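Local coordinates for protein HTLV-2 integrase catalytic core domain (Human T-cell leukemia virus 2, PDB 6QBW) that is the catalytic core of a retroviral integrase, which probably binds DNA and divalent metal ions to insert viral DNA into the host genome, at residues H8-D13 with W29-S34; P64-T69 with H88-T93. All coordinates share one frame; numbering follows the deposited sequence.

Contact 1 (H8-D13 with W29-S34); sequences HIWQGD and WVDTFS. With CA (calcium ion), chain B.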
ATOM      1  N   HIS A   8      -6.030   8.286  19.036  1.00 52.52           N
ATOM      2  CA  HIS A   8      -6.617   8.332  20.373  1.00 52.15           C
ATOM      3  C   HIS A   8      -8.079   7.901  20.262  1.00 51.92           C
ATOM      4  O   HIS A   8      -8.492   6.925  20.884  1.00 51.88           O
ATOM      5  CB  HIS A   8      -6.482   9.737  20.988  1.00 51.96           C
ATOM      6  CG  HIS A   8      -7.059   9.864  22.368  1.00 52.06           C
ATOM      7  ND1 HIS A   8      -7.394  11.079  22.925  1.00 52.22           N
ATOM      8  CD2 HIS A   8      -7.373   8.929  23.297  1.00 52.19           C
ATOM      9  CE1 HIS A   8      -7.877  10.891  24.141  1.00 52.14           C
ATOM     10  NE2 HIS A   8      -7.880   9.594  24.390  1.00 52.24           N
ATOM     11  N   ILE A   9      -8.849   8.617  19.446  1.00 51.95           N
ATOM     12  CA  ILE A   9     -10.272   8.333  19.263  1.00 51.88           C
ATOM     13  C   ILE A   9     -10.647   8.358  17.786  1.00 51.56           C
ATOM     14  O   ILE A   9     -10.425   9.357  17.106  1.00 51.54           O
ATOM     15  CB  ILE A   9     -11.148   9.375  19.979  1.00 52.06           C
ATOM     16  CG1 ILE A   9     -10.853   9.404  21.482  1.00 52.11           C
ATOM     17  CG2 ILE A   9     -12.626   9.089  19.736  1.00 52.08           C
ATOM     18  CD1 ILE A   9     -11.356  10.661  22.160  1.00 52.29           C
ATOM     19  N   TRP A  10     -11.221   7.259  17.304  1.00 51.04           N
ATOM     20  CA  TRP A  10     -11.785   7.194  15.959  1.00 50.69           C
ATOM     21  C   TRP A  10     -13.300   7.202  16.048  1.00 51.09           C
ATOM     22  O   TRP A  10     -13.875   6.891  17.096  1.00 51.02           O
ATOM     23  CB  TRP A  10     -11.387   5.898  15.258  1.00 50.30           C
ATOM     24  CG  TRP A  10      -9.975   5.787  14.802  1.00 49.69           C
ATOM     25  CD1 TRP A  10      -8.946   6.639  15.061  1.00 49.46           C
ATOM     26  CD2 TRP A  10      -9.430   4.720  14.028  1.00 49.36           C
ATOM     27  NE1 TRP A  10      -7.794   6.178  14.476  1.00 49.26           N
ATOM     28  CE2 TRP A  10      -8.066   4.997  13.837  1.00 49.43           C
ATOM     29  CE3 TRP A  10      -9.969   3.557  13.468  1.00 49.61           C
ATOM     30  CZ2 TRP A  10      -7.226   4.150  13.110  1.00 49.64           C
ATOM     31  CZ3 TRP A  10      -9.132   2.715  12.740  1.00 49.58           C
ATOM     32  CH2 TRP A  10      -7.779   3.018  12.569  1.00 49.49           C
ATOM     33  N   GLN A  11     -13.936   7.545  14.933  1.00 51.29           N
ATOM     34  CA  GLN A  11     -15.356   7.315  14.744  1.00 51.29           C
ATOM     35  C   GLN A  11     -15.547   6.410  13.536  1.00 51.27           C
ATOM     36  O   GLN A  11     -14.774   6.467  12.576  1.00 51.03           O
ATOM     37  CB  GLN A  11     -16.090   8.629  14.540  1.00 51.58           C
ATOM     38  CG  GLN A  11     -16.216   9.447  15.808  1.00 52.02           C
ATOM     39  CD  GLN A  11     -16.894  10.782  15.578  1.00 52.15           C
ATOM     40  OE1 GLN A  11     -17.437  11.040  14.504  1.00 52.38           O
ATOM     41  NE2 GLN A  11     -16.865  11.643  16.592  1.00 52.15           N
ATOM     42  N   GLY A  12     -16.573   5.570  13.598  1.00 51.25           N
ATOM     43  CA  GLY A  12     -16.857   4.609  12.540  1.00 51.17           C
ATOM     44  C   GLY A  12     -18.332   4.557  12.213  1.00 51.15           C
ATOM     45  O   GLY A  12     -19.176   4.691  13.098  1.00 50.90           O
ATOM     46  N   ASP A  13     -18.638   4.370  10.935  1.00 51.45           N
ATOM     47  CA  ASP A  13     -20.019   4.256  10.482  1.00 52.17           C
ATOM     48  C   ASP A  13     -20.113   3.338   9.272  1.00 52.01           C
ATOM     49  O   ASP A  13     -19.153   3.182   8.524  1.00 52.05           O
ATOM     50  CB  ASP A  13     -20.566   5.643  10.131  1.00 52.49           C
ATOM     51  CG  ASP A  13     -22.058   5.628   9.804  1.00 53.16           C
ATOM     52  OD1 ASP A  13     -22.835   4.884  10.452  1.00 53.03           O
ATOM     53  OD2 ASP A  13     -22.456   6.382   8.894  1.00 53.93           O
ATOM     54  N   TRP A  29     -14.103   4.863   8.499  1.00 51.25           N
ATOM     55  CA  TRP A  29     -13.362   5.070   9.727  1.00 51.46           C
ATOM     56  C   TRP A  29     -12.561   6.353   9.615  1.00 51.56           C
ATOM     57  O   TRP A  29     -11.689   6.460   8.754  1.00 51.57           O
ATOM     58  CB  TRP A  29     -12.434   3.883   9.983  1.00 51.50           C
ATOM     59  CG  TRP A  29     -13.184   2.612  10.204  1.00 51.45           C
ATOM     60  CD1 TRP A  29     -13.444   1.639   9.281  1.00 51.38           C
ATOM     61  CD2 TRP A  29     -13.799   2.186  11.422  1.00 51.26           C
ATOM     62  NE1 TRP A  29     -14.174   0.623   9.856  1.00 51.59           N
ATOM     63  CE2 TRP A  29     -14.405   0.935  11.171  1.00 51.48           C
ATOM     64  CE3 TRP A  29     -13.893   2.738  12.704  1.00 51.04           C
ATOM     65  CZ2 TRP A  29     -15.097   0.228  12.155  1.00 51.44           C
ATOM     66  CZ3 TRP A  29     -14.583   2.037  13.682  1.00 51.13           C
ATOM     67  CH2 TRP A  29     -15.177   0.795  13.402  1.00 51.40           C
ATOM     68  N   VAL A  30     -12.865   7.320  10.480  1.00 51.52           N
ATOM     69  CA  VAL A  30     -12.155   8.597  10.500  1.00 51.73           C
ATOM     70  C   VAL A  30     -11.552   8.844  11.878  1.00 51.62           C
ATOM     71  O   VAL A  30     -12.181   8.578  12.903  1.00 51.68           O
ATOM     72  CB  VAL A  30     -13.067   9.792  10.099  1.00 52.10           C
ATOM     73  CG1 VAL A  30     -14.208   9.993  11.090  1.00 52.36           C
ATOM     74  CG2 VAL A  30     -12.258  11.083   9.967  1.00 51.97           C
ATOM     75  N   ASP A  31     -10.329   9.361  11.888  1.00 51.64           N
ATOM     76  CA  ASP A  31      -9.658   9.747  13.119  1.00 51.79           C
ATOM     77  C   ASP A  31     -10.132  11.134  13.539  1.00 51.77           C
ATOM     78  O   ASP A  31     -10.164  12.050  12.719  1.00 52.31           O
ATOM     79  CB  ASP A  31      -8.151   9.747  12.904  1.00 52.03           C
ATOM     80  CG  ASP A  31      -7.387  10.116  14.150  1.00 52.51           C
ATOM     81  OD1 ASP A  31      -7.223  11.328  14.409  1.00 52.99           O
ATOM     82  OD2 ASP A  31      -6.941   9.191  14.864  1.00 52.71           O
ATOM     83  N   THR A  32     -10.476  11.288  14.817  1.00 51.57           N
ATOM     84  CA  THR A  32     -11.119  12.516  15.306  1.00 51.40           C
ATOM     85  C   THR A  32     -10.156  13.687  15.533  1.00 51.17           C
ATOM     86  O   THR A  32     -10.598  14.831  15.655  1.00 51.23           O
ATOM     87  CB  THR A  32     -11.914  12.272  16.604  1.00 51.18           C
ATOM     88  OG1 THR A  32     -11.027  11.856  17.648  1.00 51.70           O
ATOM     89  CG2 THR A  32     -12.987  11.218  16.385  1.00 50.99           C
ATOM     90  N   PHE A  33      -8.856  13.402  15.591  1.00 50.95           N
ATOM     91  CA  PHE A  33      -7.833  14.442  15.741  1.00 50.58           C
ATOM     92  C   PHE A  33      -7.285  14.892  14.384  1.00 50.38           C
ATOM     93  O   PHE A  33      -7.203  16.083  14.116  1.00 50.25           O
ATOM     94  CB  PHE A  33      -6.690  13.944  16.625  1.00 50.48           C
ATOM     95  CG  PHE A  33      -5.491  14.846  16.633  1.00 50.59           C
ATOM     96  CD1 PHE A  33      -5.402  15.894  17.530  1.00 50.71           C
ATOM     97  CD2 PHE A  33      -4.445  14.638  15.743  1.00 50.91           C
ATOM     98  CE1 PHE A  33      -4.293  16.725  17.536  1.00 50.87           C
ATOM     99  CE2 PHE A  33      -3.337  15.467  15.740  1.00 50.90           C
ATOM    100  CZ  PHE A  33      -3.260  16.512  16.641  1.00 50.91           C
ATOM    101  N   SER A  34      -6.894  13.940  13.541  1.00 50.23           N
ATOM    102  CA  SER A  34      -6.274  14.255  12.252  1.00 50.05           C
ATOM    103  C   SER A  34      -7.294  14.442  11.130  1.00 50.00           C
ATOM    104  O   SER A  34      -7.048  15.189  10.183  1.00 49.74           O
ATOM    105  CB  SER A  34      -5.296  13.147  11.861  1.00 50.39           C
ATOM    106  OG  SER A  34      -5.966  11.918  11.627  1.00 50.29           O
TER
HETATM  107 CA    CA B 301     -25.169   3.745  10.098  1.00 84.59          CA
HETATM  108  O   HOH W   1      -7.600  10.441  17.531  1.00 61.40           O
HETATM  109  O   HOH W   2     -25.247   6.246   9.761  1.00 72.32           O
HETATM  110  O   HOH W   3     -23.778   1.995  11.086  1.00 68.51           O
HETATM  111  O   HOH W   4     -26.492   2.538   8.635  1.00 52.46           O

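Contact 2 (P64-T69 with H88-T93); sequences PLHINT and HIKHST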
ATOM      1  N   PRO A  64      -6.149   2.116  16.869  1.00 54.42           N
ATOM      2  CA  PRO A  64      -6.763   3.108  17.749  1.00 54.54           C
ATOM      3  C   PRO A  64      -6.981   2.596  19.173  1.00 54.61           C
ATOM      4  O   PRO A  64      -7.110   1.396  19.387  1.00 54.48           O
ATOM      5  CB  PRO A  64      -8.112   3.362  17.081  1.00 54.47           C
ATOM      6  CG  PRO A  64      -8.465   2.044  16.478  1.00 54.43           C
ATOM      7  CD  PRO A  64      -7.161   1.420  16.050  1.00 54.44           C
ATOM      8  N   LEU A  65      -7.037   3.515  20.128  1.00 55.27           N
ATOM      9  CA  LEU A  65      -7.380   3.183  21.506  1.00 55.76           C
ATOM     10  C   LEU A  65      -8.902   3.128  21.677  1.00 55.72           C
ATOM     11  O   LEU A  65      -9.435   2.135  22.164  1.00 55.38           O
ATOM     12  CB  LEU A  65      -6.760   4.200  22.471  1.00 55.94           C
ATOM     13  CG  LEU A  65      -7.085   4.021  23.958  1.00 56.78           C
ATOM     14  CD1 LEU A  65      -6.725   2.620  24.445  1.00 56.82           C
ATOM     15  CD2 LEU A  65      -6.385   5.087  24.795  1.00 57.00           C
ATOM     16  N   HIS A  66      -9.588   4.199  21.276  1.00 56.20           N
ATOM     17  CA  HIS A  66     -11.053   4.286  21.360  1.00 56.46           C
ATOM     18  C   HIS A  66     -11.690   4.325  19.969  1.00 56.09           C
ATOM     19  O   HIS A  66     -11.125   4.896  19.034  1.00 55.94           O
ATOM     20  CB  HIS A  66     -11.486   5.552  22.107  1.00 56.92           C
ATOM     21  CG  HIS A  66     -11.089   5.581  23.548  1.00 57.59           C
ATOM     22  ND1 HIS A  66     -11.807   4.936  24.531  1.00 57.98           N
ATOM     23  CD2 HIS A  66     -10.065   6.207  24.179  1.00 57.98           C
ATOM     24  CE1 HIS A  66     -11.234   5.150  25.703  1.00 58.11           C
ATOM     25  NE2 HIS A  66     -10.173   5.915  25.517  1.00 57.88           N
ATOM     26  N   ILE A  67     -12.876   3.728  19.851  1.00 55.56           N
ATOM     27  CA  ILE A  67     -13.713   3.865  18.662  1.00 55.20           C
ATOM     28  C   ILE A  67     -15.153   4.165  19.075  1.00 55.07           C
ATOM     29  O   ILE A  67     -15.662   3.580  20.027  1.00 55.09           O
ATOM     30  CB  ILE A  67     -13.670   2.609  17.766  1.00 54.96           C
ATOM     31  CG1 ILE A  67     -14.014   1.344  18.553  1.00 55.34           C
ATOM     32  CG2 ILE A  67     -12.297   2.450  17.138  1.00 54.74           C
ATOM     33  CD1 ILE A  67     -14.407   0.175  17.672  1.00 55.74           C
ATOM     34  N   ASN A  68     -15.798   5.089  18.368  1.00 55.21           N
ATOM     35  CA  ASN A  68     -17.203   5.419  18.619  1.00 55.38           C
ATOM     36  C   ASN A  68     -18.047   5.129  17.380  1.00 55.44           C
ATOM     37  O   ASN A  68     -17.718   5.568  16.281  1.00 55.11           O
ATOM     38  CB  ASN A  68     -17.351   6.888  19.029  1.00 55.45           C
ATOM     39  CG  ASN A  68     -16.671   7.200  20.350  1.00 55.43           C
ATOM     40  OD1 ASN A  68     -15.913   8.163  20.458  1.00 55.39           O
ATOM     41  ND2 ASN A  68     -16.936   6.388  21.361  1.00 55.73           N
ATOM     42  N   THR A  69     -19.129   4.378  17.560  1.00 55.84           N
ATOM     43  CA  THR A  69     -20.019   4.032  16.456  1.00 56.20           C
ATOM     44  C   THR A  69     -21.474   4.225  16.858  1.00 56.53           C
ATOM     45  O   THR A  69     -21.776   4.539  18.005  1.00 55.74           O
ATOM     46  CB  THR A  69     -19.829   2.569  16.006  1.00 56.22           C
ATOM     47  OG1 THR A  69     -20.335   1.680  17.013  1.00 55.83           O
ATOM     48  CG2 THR A  69     -18.357   2.264  15.735  1.00 56.28           C
ATOM     49  N   HIS A  88      -7.704  -5.077  22.719  1.00 49.32           N
ATOM     50  CA  HIS A  88      -7.608  -3.901  23.596  1.00 50.20           C
ATOM     51  C   HIS A  88      -8.041  -2.607  22.907  1.00 50.24           C
ATOM     52  O   HIS A  88      -7.332  -1.595  22.950  1.00 49.75           O
ATOM     53  CB  HIS A  88      -6.186  -3.767  24.161  1.00 50.78           C
ATOM     54  CG  HIS A  88      -5.654  -5.035  24.747  1.00 51.37           C
ATOM     55  ND1 HIS A  88      -6.087  -5.533  25.959  1.00 51.83           N
ATOM     56  CD2 HIS A  88      -4.738  -5.916  24.282  1.00 51.81           C
ATOM     57  CE1 HIS A  88      -5.457  -6.665  26.215  1.00 51.95           C
ATOM     58  NE2 HIS A  88      -4.634  -6.920  25.215  1.00 52.17           N
ATOM     59  N   ILE A  89      -9.209  -2.663  22.271  1.00 50.63           N
ATOM     60  CA  ILE A  89      -9.821  -1.494  21.642  1.00 51.13           C
ATOM     61  C   ILE A  89     -11.161  -1.225  22.335  1.00 51.89           C
ATOM     62  O   ILE A  89     -12.099  -2.011  22.208  1.00 52.01           O
ATOM     63  CB  ILE A  89     -10.027  -1.694  20.118  1.00 50.68           C
ATOM     64  CG1 ILE A  89      -8.737  -2.201  19.458  1.00 50.40           C
ATOM     65  CG2 ILE A  89     -10.463  -0.390  19.456  1.00 50.75           C
ATOM     66  CD1 ILE A  89      -8.814  -2.353  17.953  1.00 50.18           C
ATOM     67  N   LYS A  90     -11.234  -0.122  23.080  1.00 52.60           N
ATOM     68  CA  LYS A  90     -12.462   0.270  23.771  1.00 53.12           C
ATOM     69  C   LYS A  90     -13.461   0.794  22.752  1.00 53.24           C
ATOM     70  O   LYS A  90     -13.119   1.626  21.917  1.00 52.77           O
ATOM     71  CB  LYS A  90     -12.174   1.346  24.820  1.00 53.65           C
ATOM     72  CG  LYS A  90     -11.254   0.887  25.938  1.00 54.41           C
ATOM     73  CD  LYS A  90     -10.709   2.061  26.734  1.00 54.87           C
ATOM     74  CE  LYS A  90      -9.836   1.598  27.889  1.00 55.13           C
ATOM     75  NZ  LYS A  90      -9.340   2.745  28.703  1.00 55.38           N
ATOM     76  N   HIS A  91     -14.694   0.302  22.826  1.00 53.75           N
ATOM     77  CA  HIS A  91     -15.707   0.603  21.829  1.00 54.33           C
ATOM     78  C   HIS A  91     -16.992   1.070  22.483  1.00 54.84           C
ATOM     79  O   HIS A  91     -17.634   0.309  23.206  1.00 54.85           O
ATOM     80  CB  HIS A  91     -15.978  -0.635  20.969  1.00 54.68           C
ATOM     81  CG  HIS A  91     -17.126  -0.478  20.019  1.00 54.94           C
ATOM     82  ND1 HIS A  91     -18.111  -1.432  19.881  1.00 54.99           N
ATOM     83  CD2 HIS A  91     -17.451   0.523  19.166  1.00 55.13           C
ATOM     84  CE1 HIS A  91     -18.989  -1.029  18.982  1.00 55.05           C
ATOM     85  NE2 HIS A  91     -18.614   0.155  18.533  1.00 55.21           N
ATOM     86  N   SER A  92     -17.353   2.325  22.222  1.00 55.79           N
ATOM     87  CA  SER A  92     -18.618   2.896  22.673  1.00 56.82           C
ATOM     88  C   SER A  92     -19.532   3.113  21.481  1.00 57.51           C
ATOM     89  O   SER A  92     -19.064   3.383  20.377  1.00 57.69           O
ATOM     90  CB  SER A  92     -18.386   4.233  23.369  1.00 57.06           C
ATOM     91  OG  SER A  92     -17.315   4.144  24.284  1.00 57.63           O
ATOM     92  N   THR A  93     -20.837   3.000  21.715  1.00 58.32           N
ATOM     93  CA  THR A  93     -21.834   3.276  20.685  1.00 58.96           C
ATOM     94  C   THR A  93     -22.538   4.620  20.951  1.00 60.20           C
ATOM     95  O   THR A  93     -23.764   4.721  20.864  1.00 60.19           O
ATOM     96  CB  THR A  93     -22.859   2.131  20.578  1.00 58.53           C
ATOM     97  OG1 THR A  93     -23.339   1.793  21.882  1.00 58.46           O
ATOM     98  CG2 THR A  93     -22.230   0.902  19.940  1.00 58.42           C
TER

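Contact 1 (H8-D13 with W29-S34)
W10 and W29 meet on one face of the antiparallel pair formed by strands 9-13 and 29-31. Their side chains cross at about a right angle. W10 CE3 and W29 CE3 approach to 4.1 Å, and W29 CE3 lies at the edge of the W10 ring. G12 sits opposite W29 in the register. Its CA lies over one face of the W29 six-membered ring, offset toward the rim, in a CH-pi contact 3.9 Å from the centroid. W29 CG stands anti to its carbonyl carbon (chi1 -64°), which carries the indole across the strand onto this glycine. The carboxylate of D31 stands across the other end of the W10 indole, its plane 75° from the ring. D31 OD2 is 3.2 Å from W10 NE1, near the ring plane. N7, just before the strand, bonds to both groups: its OD1 to W10 NE1 and its N to D31 OD2. D31 OD1 accepts F33 N, an Asx turn, and also S34 N, which completes an Asx motif just after the strand.

Q11 and V30 point to the other face; T32, just past the end of the second strand, turns toward I9 and Q11. T32 CG2 lies 3.7 Å from Q11 CG, with the two side chains at about a right angle. T32 grips I9 O twice. T32 N bonds to it at 3.0 Å. T32 OG1 bonds to it at 2.6 Å, from above the carbonyl plane. The backbones of Q11 and V30 exchange a pair of hydrogen bonds.

At the far end, D13 OD1 binds a calcium ion at 2.6 Å. D70, V14 O and water molecules also bind the metal. This is the opening hairpin of the RNase H-like integrase fold, with an acidic metal-binding residue on its first strand.

Contact 2 (P64-T69 with H88-T93)
Strands 66-68 and 90-92 run parallel, 4.9 Å apart and 19° from exact alignment. H66 pairs with K90, I67 with H91 and N68 with S92. Four backbone bonds join them: K90 N to L65 O, I67 N to K90 O, S92 N to I67 O and T69 N to S92 O.

H91 and T69 make the polar side-chain contact. H91 NE2 donates to T69 OG1 at 2.8 Å, with the hydroxyl only 10° out of the imidazole plane. H91 CG is anti to the backbone N (chi1 173°), which swings the ring toward T69. Q81 OE1 bonds to H91 ND1, so both ring nitrogens are held. I67 CD1 packs obliquely on the same ring, 3.4 Å from H91 CD2.

The strands belong to a beta-alpha-beta unit whose helix, 78-86, presents F80 and Q81 to H91. F80 also touches I67.

I89, just before the second strand, brings CG2 to 4.1 Å from I67 CG1. I89 also meets L142 of the second subunit. On the opposite face, H66 and K90 lie side by side and point the same way. K90 CD approaches H66 CE1 to 3.3 Å. Further along, N68 ND2 sits 3.3 Å from S92 CB.

In the fold
From the N terminus, strand 9-19 comes first and strand 22-31 folds back beside it. Contact 1 closes this hairpin. The chain then passes through strand 37-42 and helix 47-61 to reach strand 66-68. Contact 2 closes a later loop, through helix 78-86 to strand 90-92, outermost in the sheet of this chain. The two closures are in series and do not cross. Strand 66-68 lies next to strand 9-19, so the contacts join within one mixed sheet. Their centres are about 9 Å apart. W10 O and G12 N probably bond to N68 N and N68 O across the seam. P64 packs on W10. The hairpin and the beta-alpha-beta unit are thus tied together.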